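Local coordinates for putative endo-1,4-beta-xylanase (Bacteroides thetaiotaomicron VPI-5482, PDB 5MSX), which probably hydrolyses glycosidic bonds in plant pectin as a family 43 glycoside hydrolase, likely an arabinofuranosidase active on rhamnogalacturonan II, at residues K71-W76 / C262-E267; Y166-R171 / Y211-T216. One frame throughout, in Å; residues are numbered along the deposited sequence.

Interaction 1 (K71-W76 / C262-E267). With EDO (1,2-ethanediol), chain V.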
loop_
_atom_site.group_PDB
_atom_site.type_symbol
_atom_site.label_atom_id
_atom_site.label_comp_id
_atom_site.label_asym_id
_atom_site.label_seq_id
_atom_site.Cartn_x
_atom_site.Cartn_y
_atom_site.Cartn_z
ATOM N N LYS C 71 -3.342 29.100 -4.208
ATOM C CA LYS C 71 -4.745 28.855 -3.907
ATOM C C LYS C 71 -5.640 29.160 -5.091
ATOM O O LYS C 71 -6.739 28.608 -5.203
ATOM C CB LYS C 71 -5.168 29.674 -2.698
ATOM C CG LYS C 71 -4.390 29.299 -1.449
ATOM C CD LYS C 71 -4.941 29.979 -0.202
ATOM C CE LYS C 71 -4.223 29.501 1.054
ATOM N NZ LYS C 71 -2.940 30.234 1.244
ATOM N N ASP C 72 -5.182 30.038 -5.977
ATOM C CA ASP C 72 -6.036 30.564 -7.049
ATOM C C ASP C 72 -5.483 30.370 -8.475
ATOM O O ASP C 72 -6.162 30.723 -9.433
ATOM C CB ASP C 72 -6.325 32.059 -6.810
ATOM C CG ASP C 72 -5.050 32.924 -6.758
ATOM O OD1 ASP C 72 -3.912 32.423 -6.885
ATOM O OD2 ASP C 72 -5.176 34.147 -6.587
ATOM N N PHE C 73 -4.271 29.824 -8.608
ATOM C CA PHE C 73 -3.574 29.678 -9.919
ATOM C C PHE C 73 -2.934 30.967 -10.489
ATOM O O PHE C 73 -2.407 30.966 -11.618
ATOM C CB PHE C 73 -4.501 29.048 -10.981
ATOM C CG PHE C 73 -3.786 28.107 -11.911
ATOM C CD1 PHE C 73 -3.393 26.849 -11.464
ATOM C CD2 PHE C 73 -3.498 28.479 -13.225
ATOM C CE1 PHE C 73 -2.722 25.963 -12.313
ATOM C CE2 PHE C 73 -2.816 27.601 -14.071
ATOM C CZ PHE C 73 -2.416 26.347 -13.611
ATOM N N VAL C 74 -2.937 32.039 -9.702
ATOM C CA VAL C 74 -2.383 33.339 -10.123
ATOM C C VAL C 74 -1.189 33.692 -9.230
ATOM O O VAL C 74 -0.094 33.953 -9.720
ATOM C CB VAL C 74 -3.472 34.413 -10.062
ATOM C CG1 VAL C 74 -2.934 35.782 -10.432
ATOM C CG2 VAL C 74 -4.612 34.025 -10.999
ATOM N N HIS C 75 -1.412 33.684 -7.915
ATOM C CA HIS C 75 -0.363 33.939 -6.933
ATOM C C HIS C 75 0.278 32.666 -6.468
ATOM O O HIS C 75 -0.386 31.843 -5.851
ATOM C CB HIS C 75 -0.966 34.692 -5.742
ATOM C CG HIS C 75 -1.600 35.982 -6.144
ATOM N ND1 HIS C 75 -2.953 36.104 -6.378
ATOM C CD2 HIS C 75 -1.056 37.188 -6.426
ATOM C CE1 HIS C 75 -3.220 37.343 -6.751
ATOM N NE2 HIS C 75 -2.088 38.022 -6.783
ATOM N N TRP C 76 1.572 32.518 -6.748
ATOM C CA TRP C 76 2.334 31.306 -6.468
ATOM C C TRP C 76 3.428 31.596 -5.469
ATOM O O TRP C 76 3.915 32.712 -5.432
ATOM C CB TRP C 76 2.970 30.792 -7.765
ATOM C CG TRP C 76 1.957 30.311 -8.776
ATOM C CD1 TRP C 76 1.303 31.062 -9.713
ATOM C CD2 TRP C 76 1.478 28.966 -8.925
ATOM N NE1 TRP C 76 0.442 30.265 -10.431
ATOM C CE2 TRP C 76 0.530 28.976 -9.968
ATOM C CE3 TRP C 76 1.747 27.758 -8.261
ATOM C CZ2 TRP C 76 -0.156 27.808 -10.378
ATOM C CZ3 TRP C 76 1.077 26.591 -8.670
ATOM C CH2 TRP C 76 0.143 26.629 -9.725
ATOM N N CYS C 262 2.628 19.230 -18.899
ATOM C CA CYS C 262 1.661 18.273 -18.354
ATOM C C CYS C 262 0.265 18.647 -18.813
ATOM O O CYS C 262 0.067 19.702 -19.449
ATOM C CB CYS C 262 1.704 18.243 -16.835
ATOM S SG CYS C 262 1.174 19.812 -16.108
ATOM N N VAL C 263 -0.673 17.764 -18.491
ATOM C CA VAL C 263 -2.114 17.997 -18.558
ATOM C C VAL C 263 -2.717 17.850 -17.165
ATOM O O VAL C 263 -2.338 16.979 -16.388
ATOM C CB VAL C 263 -2.826 17.063 -19.590
ATOM C CG1 VAL C 263 -4.358 17.150 -19.504
ATOM C CG2 VAL C 263 -2.374 17.431 -21.001
ATOM N N PHE C 264 -3.653 18.735 -16.842
ATOM C CA PHE C 264 -4.373 18.655 -15.592
ATOM C C PHE C 264 -5.799 19.221 -15.728
ATOM O O PHE C 264 -6.101 19.974 -16.647
ATOM C CB PHE C 264 -3.600 19.365 -14.456
ATOM C CG PHE C 264 -3.624 20.853 -14.555
ATOM C CD1 PHE C 264 -2.718 21.517 -15.347
ATOM C CD2 PHE C 264 -4.598 21.590 -13.874
ATOM C CE1 PHE C 264 -2.753 22.912 -15.456
ATOM C CE2 PHE C 264 -4.666 22.974 -13.981
ATOM C CZ PHE C 264 -3.741 23.639 -14.770
ATOM N N HIS C 265 -6.649 18.834 -14.782
ATOM C CA HIS C 265 -7.961 19.401 -14.626
ATOM C C HIS C 265 -8.208 19.607 -13.138
ATOM O O HIS C 265 -7.899 18.732 -12.358
ATOM C CB HIS C 265 -9.035 18.504 -15.276
ATOM C CG HIS C 265 -9.266 17.195 -14.593
ATOM N ND1 HIS C 265 -10.253 17.016 -13.645
ATOM C CD2 HIS C 265 -8.713 15.976 -14.785
ATOM C CE1 HIS C 265 -10.268 15.756 -13.248
ATOM N NE2 HIS C 265 -9.345 15.102 -13.926
ATOM N N PRO C 266 -8.734 20.778 -12.747
ATOM C CA PRO C 266 -9.135 20.970 -11.345
ATOM C C PRO C 266 -10.146 19.902 -10.913
ATOM O O PRO C 266 -11.038 19.562 -11.679
ATOM C CB PRO C 266 -9.790 22.354 -11.343
ATOM C CG PRO C 266 -9.167 23.061 -12.501
ATOM C CD PRO C 266 -8.883 22.007 -13.537
ATOM N N GLU C 267 -9.977 19.377 -9.707
ATOM C CA GLU C 267 -10.841 18.315 -9.186
ATOM C C GLU C 267 -12.341 18.650 -9.331
ATOM O O GLU C 267 -12.756 19.786 -9.143
ATOM C CB GLU C 267 -10.473 18.012 -7.714
ATOM C CG GLU C 267 -11.197 16.836 -7.055
ATOM C CD GLU C 267 -10.909 15.466 -7.671
ATOM O OE1 GLU C 267 -10.346 15.358 -8.787
ATOM O OE2 GLU C 267 -11.278 14.462 -7.028
HETATM C C1 EDO V . -4.508 16.105 -12.141
HETATM O O1 EDO V . -5.447 16.537 -13.144
HETATM C C2 EDO V . -4.878 16.639 -10.774
HETATM O O2 EDO V . -5.351 17.991 -10.848
#
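F73 and F264 reach toward each other from opposite directions and meet at the far ends of their rings, CZ of F73 lying 3.2 Å from CZ of F264. The fit is tight at this one point but slight in area: the ring centroids stand 5.4 Å apart and the planes meet obliquely, at 36°. F264 holds its CG between its own backbone N and carbonyl carbon (chi1 73°), which sends the ring off strand 261-264 toward the loop. Behind F73, W76 brings its indole edge to one ring face, with CZ2 3.5 Å above the plane, while F46 packs edge-to-face. With an alanine here, the CZ of F264 and the edge of W76 would probably lose their shared partner, opening a gap between loop and strand. The loop is shaped by D72: OD1 accepts from V74 N, an Asx turn, and from H75 N, which extends it to an Asx motif, and OD2 takes H75 ND1 at 3.0 Å through its syn lone pair. Beyond F264, an ethanediol, probably from the crystallisation liquor, binds the backbone of H265, whose N lies 3.1 Å from its O1. I39 of strand 37-42 touches both phenylalanines, and strand 261-264 pairs antiparallel with strand 272-278, so the contact joins the loop that follows strand 67-70 to the sheet of 261-264.

Interaction 2 (Y166-R171 / Y211-T216)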
loop_
_atom_site.group_PDB
_atom_site.type_symbol
_atom_site.label_atom_id
_atom_site.label_comp_id
_atom_site.label_asym_id
_atom_site.label_seq_id
_atom_site.Cartn_x
_atom_site.Cartn_y
_atom_site.Cartn_z
ATOM N N TYR C 166 0.826 2.281 -13.344
ATOM C CA TYR C 166 1.720 2.231 -14.505
ATOM C C TYR C 166 2.722 3.369 -14.435
ATOM O O TYR C 166 2.403 4.471 -13.975
ATOM C CB TYR C 166 0.953 2.371 -15.835
ATOM C CG TYR C 166 -0.101 1.338 -16.094
ATOM C CD1 TYR C 166 -1.377 1.482 -15.590
ATOM C CD2 TYR C 166 0.177 0.217 -16.860
ATOM C CE1 TYR C 166 -2.349 0.508 -15.809
ATOM C CE2 TYR C 166 -0.778 -0.749 -17.103
ATOM C CZ TYR C 166 -2.041 -0.607 -16.569
ATOM O OH TYR C 166 -2.989 -1.557 -16.837
ATOM N N VAL C 167 3.933 3.099 -14.906
ATOM C CA VAL C 167 4.954 4.121 -15.059
ATOM C C VAL C 167 5.265 4.257 -16.555
ATOM O O VAL C 167 5.507 3.271 -17.231
ATOM C CB VAL C 167 6.207 3.866 -14.181
ATOM C CG1 VAL C 167 6.875 2.512 -14.458
ATOM C CG2 VAL C 167 7.176 5.037 -14.333
ATOM N N PHE C 168 5.163 5.483 -17.059
ATOM C CA PHE C 168 5.534 5.863 -18.416
ATOM C C PHE C 168 6.836 6.663 -18.364
ATOM O O PHE C 168 7.006 7.484 -17.495
ATOM C CB PHE C 168 4.451 6.776 -19.008
ATOM C CG PHE C 168 3.157 6.093 -19.291
ATOM C CD1 PHE C 168 2.179 6.000 -18.313
ATOM C CD2 PHE C 168 2.908 5.546 -20.544
ATOM C CE1 PHE C 168 0.972 5.371 -18.575
ATOM C CE2 PHE C 168 1.691 4.905 -20.823
ATOM C CZ PHE C 168 0.728 4.829 -19.834
ATOM N N TRP C 169 7.760 6.428 -19.275
ATOM C CA TRP C 169 8.971 7.242 -19.292
ATOM C C TRP C 169 9.449 7.515 -20.711
ATOM O O TRP C 169 8.777 7.156 -21.646
ATOM C CB TRP C 169 10.065 6.697 -18.329
ATOM C CG TRP C 169 10.743 5.402 -18.664
ATOM C CD1 TRP C 169 12.002 5.248 -19.246
ATOM C CD2 TRP C 169 10.273 4.072 -18.368
ATOM N NE1 TRP C 169 12.309 3.901 -19.344
ATOM C CE2 TRP C 169 11.275 3.162 -18.811
ATOM C CE3 TRP C 169 9.095 3.561 -17.813
ATOM C CZ2 TRP C 169 11.124 1.766 -18.712
ATOM C CZ3 TRP C 169 8.944 2.171 -17.707
ATOM C CH2 TRP C 169 9.965 1.288 -18.154
ATOM N N GLY C 170 10.559 8.224 -20.861
ATOM C CA GLY C 170 11.002 8.677 -22.186
ATOM C C GLY C 170 11.287 7.542 -23.142
ATOM O O GLY C 170 11.460 6.373 -22.728
ATOM N N ARG C 171 11.259 7.886 -24.428
ATOM C CA ARG C 171 11.410 6.955 -25.556
ATOM C C ARG C 171 10.292 5.913 -25.638
ATOM O O ARG C 171 10.474 4.770 -26.110
ATOM C CB ARG C 171 12.823 6.348 -25.583
ATOM C CG ARG C 171 13.924 7.400 -25.433
ATOM C CD ARG C 171 15.276 6.880 -25.954
ATOM N NE ARG C 171 15.283 6.779 -27.431
ATOM C CZ ARG C 171 16.348 6.396 -28.155
ATOM N NH1 ARG C 171 17.496 6.041 -27.550
ATOM N NH2 ARG C 171 16.273 6.358 -29.486
ATOM N N TYR C 211 -8.039 6.525 -23.098
ATOM C CA TYR C 211 -6.672 6.688 -22.652
ATOM C C TYR C 211 -5.896 7.523 -23.677
ATOM O O TYR C 211 -5.969 7.252 -24.872
ATOM C CB TYR C 211 -6.010 5.317 -22.502
ATOM C CG TYR C 211 -6.624 4.375 -21.484
ATOM C CD1 TYR C 211 -6.474 4.591 -20.106
ATOM C CD2 TYR C 211 -7.299 3.232 -21.889
ATOM C CE1 TYR C 211 -7.008 3.717 -19.183
ATOM C CE2 TYR C 211 -7.853 2.351 -20.964
ATOM C CZ TYR C 211 -7.697 2.588 -19.624
ATOM O OH TYR C 211 -8.201 1.686 -18.714
ATOM N N TYR C 212 -5.191 8.549 -23.194
ATOM C CA TYR C 212 -4.441 9.509 -24.015
ATOM C C TYR C 212 -2.968 9.436 -23.683
ATOM O O TYR C 212 -2.583 9.633 -22.538
ATOM C CB TYR C 212 -4.947 10.930 -23.766
ATOM C CG TYR C 212 -6.355 11.152 -24.230
ATOM C CD1 TYR C 212 -7.449 10.912 -23.386
ATOM C CD2 TYR C 212 -6.615 11.572 -25.523
ATOM C CE1 TYR C 212 -8.753 11.109 -23.816
ATOM C CE2 TYR C 212 -7.921 11.744 -25.967
ATOM C CZ TYR C 212 -8.984 11.536 -25.102
ATOM O OH TYR C 212 -10.297 11.701 -25.556
ATOM N N TYR C 213 -2.145 9.121 -24.685
ATOM C CA TYR C 213 -0.701 9.115 -24.556
ATOM C C TYR C 213 -0.111 10.222 -25.434
ATOM O O TYR C 213 -0.105 10.118 -26.653
ATOM C CB TYR C 213 -0.106 7.748 -24.968
ATOM C CG TYR C 213 1.375 7.750 -24.865
ATOM C CD1 TYR C 213 1.970 7.762 -23.635
ATOM C CD2 TYR C 213 2.188 7.803 -25.999
ATOM C CE1 TYR C 213 3.330 7.859 -23.504
ATOM C CE2 TYR C 213 3.568 7.876 -25.884
ATOM C CZ TYR C 213 4.135 7.921 -24.636
ATOM O OH TYR C 213 5.494 7.974 -24.448
ATOM N N LEU C 214 0.397 11.259 -24.786
ATOM C CA LEU C 214 1.029 12.401 -25.445
ATOM C C LEU C 214 2.522 12.267 -25.256
ATOM O O LEU C 214 2.972 11.952 -24.149
ATOM C CB LEU C 214 0.576 13.736 -24.789
ATOM C CG LEU C 214 -0.846 14.264 -25.039
ATOM C CD1 LEU C 214 -1.926 13.285 -24.642
ATOM C CD2 LEU C 214 -1.014 15.569 -24.271
ATOM N N TYR C 215 3.277 12.552 -26.312
ATOM C CA TYR C 215 4.717 12.368 -26.318
ATOM C C TYR C 215 5.381 13.514 -27.108
ATOM O O TYR C 215 4.814 14.016 -28.081
ATOM C CB TYR C 215 5.031 10.981 -26.905
ATOM C CG TYR C 215 4.591 10.778 -28.347
ATOM C CD1 TYR C 215 3.284 10.436 -28.660
ATOM C CD2 TYR C 215 5.493 10.929 -29.396
ATOM C CE1 TYR C 215 2.879 10.285 -29.976
ATOM C CE2 TYR C 215 5.099 10.764 -30.726
ATOM C CZ TYR C 215 3.806 10.447 -31.011
ATOM O OH TYR C 215 3.429 10.308 -32.328
ATOM N N THR C 216 6.551 13.954 -26.676
ATOM C CA THR C 216 7.278 14.999 -27.419
ATOM C C THR C 216 8.009 14.445 -28.609
ATOM O O THR C 216 8.348 13.249 -28.654
ATOM C CB THR C 216 8.315 15.797 -26.570
ATOM O OG1 THR C 216 9.492 14.997 -26.266
ATOM C CG2 THR C 216 7.672 16.336 -25.333
HETATM O O HOH W 1 6.178 6.724 -22.251
#
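F168 and Y213 form a buried aromatic contact, supplemented by a water bridge, between neighbouring blades of the five-bladed beta-propeller that defines family 43 glycoside hydrolases. F168 lies on strand 165-169, the second strand of a four-stranded antiparallel sheet; Y213 lies on strand 210-217, likewise second in the next sheet. The two strands run in much the same direction, their nearest CA atoms (F168 and Y213) being 9.3 Å apart, so the strands do not pair directly, and the interval is spanned by the two rings and a water. The rings are near parallel, with planes at 27°, but slid past each other: the centroids are 5.8 Å apart and overlap is slight. F168 CD2 comes 3.8 Å from Y213 CE1 and lies nearly as close to CD1 of the same ring. Y213 reaches this position because its CG is anti to the backbone N (chi1 179°), which extends the phenol alongside F168 and carries the hydroxyl on toward W169. F168 also stacks on F204 of strand 203-207, which ties it a second time to the neighbouring blade. W169 turns its indole the other way, stacking on H173, and its side chain is about 6 Å from that of D154, predicted to tune the acid. The side chain of Y213 is about 8 Å from that of E200, the predicted proton donor, and T216 OG1 farther along the same strand bonds the backbone N of E200; the contact therefore lies close to the probable catalytic centre. One water joins the two segments beside the rings: at the edge of the F168 ring and in its plane, it donates to W169 O at 2.7 Å and lies 2.6 Å from Y213 OH.

Interaction 2 is nested in sequence inside the long loop closed by interaction 1, and their centres are about 22 Å apart within the same propeller domain. They nevertheless touch by packing: V263 CG2, on the strand that carries F264, lies 4.0 Å from L214 CD2, on the strand that carries Y213. Their relation to the active site differs. Residues 166-171 and 211-216 lie near E200, the predicted proton donor, and D154, the predicted modulator of its pKa, whereas 71-76 and 262-267 lie away from the predicted catalytic sites. A bound calcium ion lies about 9 Å from the F168 side chain and one about 12 Å from that of F264; neither residue is a calcium ligand.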